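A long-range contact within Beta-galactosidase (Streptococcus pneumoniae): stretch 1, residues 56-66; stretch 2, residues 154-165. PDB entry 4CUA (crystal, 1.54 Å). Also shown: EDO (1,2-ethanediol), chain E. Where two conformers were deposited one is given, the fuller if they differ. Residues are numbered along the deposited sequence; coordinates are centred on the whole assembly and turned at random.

Stretch 1 56-66: NPEASVGVLFG
Stretch 2, residues 154-165: ETYAIRIRMVKA

The one salt bridge of this contact joins Glu58 to Arg161: OE2 of Glu58 accepts from NH1 of Arg161 at 2.9 Å, lying at the edge of the guanidinium. Glu58 is extended (chi1 t, chi2 t, chi3 53°), while Arg161 runs t, t and then turns at chi3 (p) and chi4 (79°), bringing the guanidinium to the carboxylate two residues off register. A water donates to OE2 of Glu58 (2.7 Å) and to O of Arg161 (3.0 Å), tying the acid to the backbone as well.

The continuous element is an antiparallel ladder. Strands 58-64 and 157-163 run at 161° to each other, their axes 4.4 Å apart at closest approach, with phi near -100° to -160° and psi near 115° to 180°. In the hydrogen-bonded pairs, N of Ala59 reaches O of Met162 at 2.9 Å and N of Met162 returns to O of Ala59 at 2.8 Å; N of Val61 to O of Ile160 is 3.0 Å, and N of Ile160 to O of Val61 2.8 Å. Val63 N meets Ile158 O at 2.9 Å, but the return bond from Ile158 N to Val63 O is weak at 3.3 Å. Single bonds extend the ladder at both ends: Lys164 N to Pro57 O and Phe65 N to Tyr156 O, each 2.9 Å. A second water donates to O of Pro57 and O of Met162, 2.8 Å from each.

Between these rungs lie the close pairs Glu58-Val163, Ser60-Arg161, Gly62-Arg159 and Leu64-Ala157, with CA atoms 4.2, 3.9, 3.7 and 4.5 Å apart. Gly62 fits the tightest of them: an ideal CB there would lie 2.3 Å from O of Ile158 and 2.7 Å from CB of Arg159, both clashes. On this face Ser60 (chi1 p) and Arg159 (p, t, t) share an ethanediol, probably from the crystallisation liquor, whose O2 is 2.7 Å from OG of Ser60 and 2.7 Å from NH1 of Arg159.

The other face, carrying Ala59, Val61, Val63, Ile158, Ile160 and selenomethionine Met162, is apolar and buried. Beta-branched valines and isoleucines suit extended backbone; Val61 (t) sets CG2 3.9 Å from CE of Met162 (m, t, m).

At the far end, Leu64 (t, p) packs CD1 4.1 Å from CB of Tyr156 and 4.3 Å from CB of Ala157. Phe65 (m, chi2 -60°) brings CZ to 4.3 Å from CG1 of Ile158, with O of Thr155 at its ring edge. Together the stretches bury 843 Å².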

# COMPACT_ATOMS: atom_id res chain seq x y z
N ASN A 56 16.72 0.66 -1.92
CA ASN A 56 16.10 -0.14 -2.96
C ASN A 56 15.17 0.75 -3.75
O ASN A 56 14.31 1.42 -3.17
CB ASN A 56 15.28 -1.32 -2.37
CG ASN A 56 14.86 -2.35 -3.42
OD1 ASN A 56 14.78 -2.12 -4.63
ND2 ASN A 56 14.56 -3.51 -2.90
N PRO A 57 15.32 0.78 -5.07
CA PRO A 57 14.40 1.62 -5.86
C PRO A 57 12.98 1.06 -5.95
O PRO A 57 12.09 1.80 -6.40
CB PRO A 57 15.04 1.64 -7.27
CG PRO A 57 15.89 0.42 -7.35
CD PRO A 57 16.39 0.19 -5.93
N GLU A 58 12.84 -0.21 -5.65
CA GLU A 58 11.55 -0.87 -5.58
C GLU A 58 11.08 -1.01 -4.16
O GLU A 58 11.85 -1.35 -3.26
CB GLU A 58 11.60 -2.25 -6.23
CG GLU A 58 10.20 -2.92 -6.41
CD GLU A 58 10.18 -4.33 -7.00
OE1 GLU A 58 10.86 -5.22 -6.50
OE2 GLU A 58 9.36 -4.56 -7.90
N ALA A 59 9.79 -0.69 -3.90
CA ALA A 59 9.18 -1.01 -2.60
C ALA A 59 7.70 -1.28 -2.79
O ALA A 59 7.12 -0.88 -3.78
CB ALA A 59 9.37 0.17 -1.62
N SER A 60 7.11 -1.96 -1.83
CA SER A 60 5.68 -2.24 -1.85
C SER A 60 5.06 -1.61 -0.62
O SER A 60 5.65 -1.47 0.45
CB SER A 60 5.42 -3.73 -1.85
OG SER A 60 6.07 -4.46 -0.85
N VAL A 61 3.79 -1.24 -0.81
CA VAL A 61 2.87 -0.76 0.22
C VAL A 61 1.60 -1.57 0.14
O VAL A 61 1.07 -1.75 -0.97
CB VAL A 61 2.53 0.71 -0.04
CG1 VAL A 61 1.42 1.20 0.86
CG2 VAL A 61 3.79 1.60 0.16
N GLY A 62 1.09 -2.04 1.26
CA GLY A 62 -0.13 -2.78 1.23
C GLY A 62 -0.91 -2.65 2.49
O GLY A 62 -0.55 -1.85 3.38
N VAL A 63 -2.07 -3.33 2.51
CA VAL A 63 -2.96 -3.35 3.65
C VAL A 63 -3.23 -4.79 4.04
O VAL A 63 -3.56 -5.57 3.17
CB VAL A 63 -4.27 -2.59 3.33
CG1 VAL A 63 -5.21 -2.68 4.53
CG2 VAL A 63 -3.96 -1.13 2.98
N LEU A 64 -3.12 -5.06 5.31
CA LEU A 64 -3.44 -6.31 5.96
C LEU A 64 -4.81 -6.11 6.64
O LEU A 64 -4.92 -5.24 7.50
CB LEU A 64 -2.41 -6.68 7.02
CG LEU A 64 -2.66 -7.92 7.85
CD1 LEU A 64 -2.79 -9.14 6.91
CD2 LEU A 64 -1.50 -8.10 8.83
N PHE A 65 -5.80 -6.86 6.22
CA PHE A 65 -7.19 -6.56 6.63
C PHE A 65 -7.56 -7.01 8.00
O PHE A 65 -7.03 -7.98 8.56
CB PHE A 65 -8.15 -7.15 5.62
CG PHE A 65 -7.96 -6.61 4.26
CD1 PHE A 65 -8.09 -5.26 3.96
CD2 PHE A 65 -7.54 -7.42 3.22
CE1 PHE A 65 -7.89 -4.76 2.72
CE2 PHE A 65 -7.29 -6.91 1.97
CZ PHE A 65 -7.45 -5.57 1.68
N GLY A 66 -8.57 -6.33 8.56
CA GLY A 66 -9.10 -6.76 9.84
C GLY A 66 -10.63 -6.64 9.80
O GLY A 66 -11.18 -6.00 8.97
N GLU A 154 -10.35 -13.20 -2.56
CA GLU A 154 -10.51 -13.30 -1.12
C GLU A 154 -9.13 -13.48 -0.48
O GLU A 154 -8.44 -14.49 -0.66
CB GLU A 154 -11.40 -14.48 -0.77
CG GLU A 154 -11.83 -14.51 0.67
CD GLU A 154 -12.89 -15.56 0.95
OE1 GLU A 154 -13.35 -16.22 -0.03
OE2 GLU A 154 -13.25 -15.73 2.13
N THR A 155 -8.71 -12.47 0.26
CA THR A 155 -7.30 -12.40 0.66
C THR A 155 -7.16 -11.68 1.99
O THR A 155 -7.98 -10.80 2.34
CB THR A 155 -6.47 -11.72 -0.43
OG1 THR A 155 -5.07 -11.82 -0.06
CG2 THR A 155 -6.84 -10.29 -0.56
N TYR A 156 -6.09 -12.02 2.72
CA TYR A 156 -5.70 -11.28 3.93
C TYR A 156 -5.03 -9.94 3.59
O TYR A 156 -5.00 -9.06 4.47
CB TYR A 156 -4.73 -12.09 4.78
CG TYR A 156 -5.37 -13.23 5.47
CD1 TYR A 156 -6.23 -13.02 6.53
CD2 TYR A 156 -5.01 -14.56 5.18
CE1 TYR A 156 -6.80 -14.08 7.23
CE2 TYR A 156 -5.58 -15.59 5.89
CZ TYR A 156 -6.49 -15.35 6.88
OH TYR A 156 -7.01 -16.44 7.60
N ALA A 157 -4.51 -9.77 2.39
CA ALA A 157 -3.70 -8.56 2.08
C ALA A 157 -3.56 -8.32 0.63
O ALA A 157 -3.47 -9.26 -0.17
CB ALA A 157 -2.33 -8.69 2.70
N ILE A 158 -3.55 -7.07 0.22
CA ILE A 158 -3.08 -6.71 -1.07
C ILE A 158 -1.97 -5.73 -0.89
O ILE A 158 -1.90 -5.07 0.15
CB ILE A 158 -4.18 -6.23 -2.05
CG1 ILE A 158 -4.73 -4.87 -1.60
CG2 ILE A 158 -5.23 -7.34 -2.18
CD1 ILE A 158 -5.37 -4.07 -2.70
N ARG A 159 -1.14 -5.64 -1.90
CA ARG A 159 -0.08 -4.65 -1.96
C ARG A 159 0.17 -4.17 -3.38
O ARG A 159 -0.19 -4.85 -4.38
CB ARG A 159 1.23 -5.14 -1.36
CG ARG A 159 2.00 -6.15 -2.21
CD ARG A 159 3.17 -6.71 -1.42
NE ARG A 159 3.95 -7.56 -2.31
CZ ARG A 159 5.04 -8.23 -1.88
NH1 ARG A 159 5.48 -8.07 -0.63
NH2 ARG A 159 5.67 -8.99 -2.73
N ILE A 160 0.73 -2.99 -3.48
CA ILE A 160 1.20 -2.43 -4.70
C ILE A 160 2.73 -2.30 -4.60
O ILE A 160 3.25 -1.66 -3.75
CB ILE A 160 0.42 -1.14 -5.13
CG1 ILE A 160 0.88 -0.66 -6.46
CG2 ILE A 160 0.53 -0.05 -4.05
CD1 ILE A 160 0.11 0.50 -7.05
N ARG A 161 3.41 -2.96 -5.54
CA ARG A 161 4.88 -3.08 -5.55
C ARG A 161 5.39 -2.26 -6.71
O ARG A 161 4.98 -2.44 -7.90
CB ARG A 161 5.24 -4.55 -5.67
CG ARG A 161 6.75 -4.80 -5.70
CD ARG A 161 7.06 -6.24 -5.46
NE ARG A 161 6.32 -7.16 -6.32
CZ ARG A 161 6.62 -7.44 -7.58
NH1 ARG A 161 7.69 -6.92 -8.18
NH2 ARG A 161 5.85 -8.29 -8.23
N MSE A 162 6.27 -1.30 -6.41
CA MSE A 162 6.50 -0.17 -7.27
C MSE A 162 7.95 0.22 -7.45
O MSE A 162 8.70 0.21 -6.48
CB MSE A 162 5.88 1.10 -6.63
CG MSE A 162 4.36 0.93 -6.48
SE MSE A 162 3.61 2.33 -5.33
CE MSE A 162 4.42 1.77 -3.64
N VAL A 163 8.36 0.54 -8.66
CA VAL A 163 9.72 1.02 -8.90
C VAL A 163 9.69 2.50 -9.11
O VAL A 163 8.89 3.03 -9.93
CB VAL A 163 10.34 0.34 -10.14
CG1 VAL A 163 11.78 0.79 -10.25
CG2 VAL A 163 10.31 -1.16 -10.00
N LYS A 164 10.54 3.25 -8.41
CA LYS A 164 10.57 4.68 -8.56
C LYS A 164 10.93 5.17 -9.93
O LYS A 164 11.61 4.46 -10.66
CB LYS A 164 11.54 5.32 -7.57
CG LYS A 164 13.00 5.12 -7.95
CD LYS A 164 13.92 5.95 -7.08
CE LYS A 164 15.35 5.96 -7.65
NZ LYS A 164 15.44 6.59 -9.00
N ALA A 165 10.51 6.38 -10.23
CA ALA A 165 10.86 7.01 -11.50
C ALA A 165 12.38 7.30 -11.45
O ALA A 165 12.93 7.66 -10.43
CB ALA A 165 10.08 8.28 -11.67
C1 EDO E . 7.23 -7.06 1.75
O1 EDO E . 8.23 -6.77 2.62
C2 EDO E . 5.98 -6.21 2.24
O2 EDO E . 5.19 -6.03 1.19
O HOH W 1 9.63 2.58 -5.20
O HOH W 2 7.49 -3.26 -9.36